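Local structure of D-alanyl-D-alanine carboxypeptidase (Enterococcus faecalis V583, 5ZHF) at residues R195-G198 with I199-T203. The protein is a zinc-dependent carboxypeptidase that removes the terminal D-alanine from peptidoglycan pentapeptides in vitro and so probably contributes to vancomycin resistance. Sequence-based numbering, arbitrary orientation.
Sequences RYVG and IEAAT
Val197 packing against Ala201 and Ala202 marks a local strand-to-helix junction, where the strand 193-196 that carries the zinc ligand His193 passes into helix 199-208. Gly198 is the N-cap residue: its O accepts from Ala202 N at 2.9 Å, with an N-H...O angle of 158°, which closes the first helical turn. Positive phi (98°) at Gly198 makes the bend, a backbone region that suits glycine, which has no side chain to clash with the preceding carbonyl. CG2 of Val197 makes the apolar contact with this turn; chi1 of -67° puts CG1 anti to the carbonyl carbon and leaves CG2 to reach Ala202 CB at 3.8 Å and Ala201 CB at 4.0 Å. Two waters serve first-turn amides: one accepts from Ile199 N (3.0 Å) and bonds Tyr196 OH, while the other accepts from Ala201 N (3.0 Å) and donates to Val197 O. Gly198 N also lies over the centre of the Tyr196 ring, 3.4 Å from the ring plane. Further along, Ile199 O takes Thr203 N and Thr203 OG1 (2.7 Å) from opposite faces of its plane. Around the junction, Val197 and Ala202 both touch Ile174 of strand 173-175, Tyr196 meets Phe173 edge-to-face, and Ala201 rests on Tyr215 of helix 212-218.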
ATOM      1  N   ARG A 195      -2.325  -3.436   1.358  1.00 17.38           N
ATOM      2  CA  ARG A 195      -2.644  -3.014   2.738  1.00 17.07           C
ATOM      3  C   ARG A 195      -3.188  -4.206   3.485  1.00 16.86           C
ATOM      4  O   ARG A 195      -4.090  -4.895   2.986  1.00 17.00           O
ATOM      5  CB  ARG A 195      -3.688  -1.891   2.700  1.00 18.09           C
ATOM      6  CG  ARG A 195      -4.455  -1.610   3.987  1.00 18.03           C
ATOM      7  CD  ARG A 195      -3.572  -1.191   5.151  1.00 17.89           C
ATOM      8  NE  ARG A 195      -4.375  -1.288   6.365  1.00 18.85           N
ATOM      9  CZ  ARG A 195      -5.148  -0.349   6.873  1.00 19.82           C
ATOM     10  NH1 ARG A 195      -5.197   0.875   6.353  1.00 19.28           N
ATOM     11  NH2 ARG A 195      -5.853  -0.635   7.975  1.00 18.56           N
ATOM     12  N   TYR A 196      -2.642  -4.461   4.672  1.00 17.15           N
ATOM     13  CA  TYR A 196      -3.167  -5.505   5.526  1.00 18.22           C
ATOM     14  C   TYR A 196      -4.411  -4.997   6.269  1.00 17.61           C
ATOM     15  O   TYR A 196      -4.338  -4.004   7.004  1.00 17.81           O
ATOM     16  CB  TYR A 196      -2.154  -5.947   6.563  1.00 17.32           C
ATOM     17  CG  TYR A 196      -2.673  -7.104   7.391  1.00 18.84           C
ATOM     18  CD1 TYR A 196      -2.691  -8.398   6.880  1.00 19.95           C
ATOM     19  CD2 TYR A 196      -3.212  -6.885   8.670  1.00 19.69           C
ATOM     20  CE1 TYR A 196      -3.174  -9.463   7.631  1.00 22.42           C
ATOM     21  CE2 TYR A 196      -3.699  -7.945   9.428  1.00 21.17           C
ATOM     22  CZ  TYR A 196      -3.686  -9.216   8.917  1.00 21.90           C
ATOM     23  OH  TYR A 196      -4.147 -10.278   9.669  1.00 23.68           O
ATOM     24  N   VAL A 197      -5.515  -5.712   6.072  1.00 18.43           N
ATOM     25  CA  VAL A 197      -6.744  -5.518   6.873  1.00 19.35           C
ATOM     26  C   VAL A 197      -7.221  -6.770   7.621  1.00 20.22           C
ATOM     27  O   VAL A 197      -8.192  -6.689   8.415  1.00 21.80           O
ATOM     28  CB  VAL A 197      -7.868  -4.988   5.982  1.00 18.80           C
ATOM     29  CG1 VAL A 197      -7.537  -3.594   5.505  1.00 18.55           C
ATOM     30  CG2 VAL A 197      -8.170  -5.933   4.827  1.00 19.43           C
ATOM     31  N   GLY A 198      -6.596  -7.925   7.363  1.00 18.96           N
ATOM     32  CA  GLY A 198      -7.019  -9.213   7.910  1.00 19.91           C
ATOM     33  C   GLY A 198      -7.848  -9.973   6.921  1.00 19.18           C
ATOM     34  O   GLY A 198      -8.467  -9.396   6.023  1.00 20.45           O
ATOM     35  N   ILE A 199      -7.860 -11.289   7.078  1.00 22.53           N
ATOM     36  CA  ILE A 199      -8.448 -12.188   6.102  1.00 23.64           C
ATOM     37  C   ILE A 199      -9.958 -11.969   5.966  1.00 24.78           C
ATOM     38  O   ILE A 199     -10.467 -11.927   4.863  1.00 24.39           O
ATOM     39  CB  ILE A 199      -8.085 -13.661   6.421  1.00 25.15           C
ATOM     40  CG1 ILE A 199      -6.568 -13.874   6.197  1.00 26.11           C
ATOM     41  CG2 ILE A 199      -8.860 -14.631   5.546  1.00 25.50           C
ATOM     42  CD1 ILE A 199      -5.974 -15.121   6.806  1.00 28.55           C
ATOM     43  N   GLU A 200     -10.646 -11.780   7.093  1.00 26.32           N
ATOM     44  CA  GLU A 200     -12.118 -11.592   7.081  1.00 27.59           C
ATOM     45  C   GLU A 200     -12.532 -10.408   6.209  1.00 25.47           C
ATOM     46  O   GLU A 200     -13.312 -10.555   5.275  1.00 26.28           O
ATOM     47  CB  GLU A 200     -12.631 -11.394   8.510  1.00 32.23           C
ATOM     48  CG  GLU A 200     -14.143 -11.311   8.650  1.00 37.20           C
ATOM     49  CD  GLU A 200     -14.566 -11.241  10.110  1.00 42.49           C
ATOM     50  OE1 GLU A 200     -14.980 -10.151  10.558  1.00 48.56           O
ATOM     51  OE2 GLU A 200     -14.457 -12.267  10.815  1.00 47.10           O
ATOM     52  N   ALA A 201     -11.969  -9.242   6.501  1.00 22.92           N
ATOM     53  CA  ALA A 201     -12.309  -8.042   5.760  1.00 23.27           C
ATOM     54  C   ALA A 201     -11.791  -8.117   4.322  1.00 21.76           C
ATOM     55  O   ALA A 201     -12.474  -7.711   3.386  1.00 22.97           O
ATOM     56  CB  ALA A 201     -11.756  -6.804   6.446  1.00 22.55           C
ATOM     57  N   ALA A 202     -10.568  -8.614   4.140  1.00 21.43           N
ATOM     58  CA  ALA A 202      -9.989  -8.644   2.792  1.00 21.56           C
ATOM     59  C   ALA A 202     -10.821  -9.476   1.826  1.00 22.48           C
ATOM     60  O   ALA A 202     -11.013  -9.101   0.676  1.00 22.84           O
ATOM     61  CB  ALA A 202      -8.562  -9.180   2.826  1.00 21.46           C
ATOM     62  N   THR A 203     -11.326 -10.589   2.322  1.00 21.74           N
ATOM     63  CA  THR A 203     -12.090 -11.504   1.509  1.00 23.78           C
ATOM     64  C   THR A 203     -13.414 -10.876   1.093  1.00 24.24           C
ATOM     65  O   THR A 203     -13.819 -11.000  -0.060  1.00 24.51           O
ATOM     66  CB  THR A 203     -12.308 -12.833   2.243  1.00 24.52           C
ATOM     67  OG1 THR A 203     -11.035 -13.399   2.625  1.00 26.10           O
ATOM     68  CG2 THR A 203     -13.091 -13.808   1.368  1.00 24.75           C
TER
HETATM   69  O   HOH W   1      -6.305 -12.218   9.412  1.00 30.83           O
HETATM   70  O   HOH W   2     -10.263  -8.741   8.954  1.00 25.79           O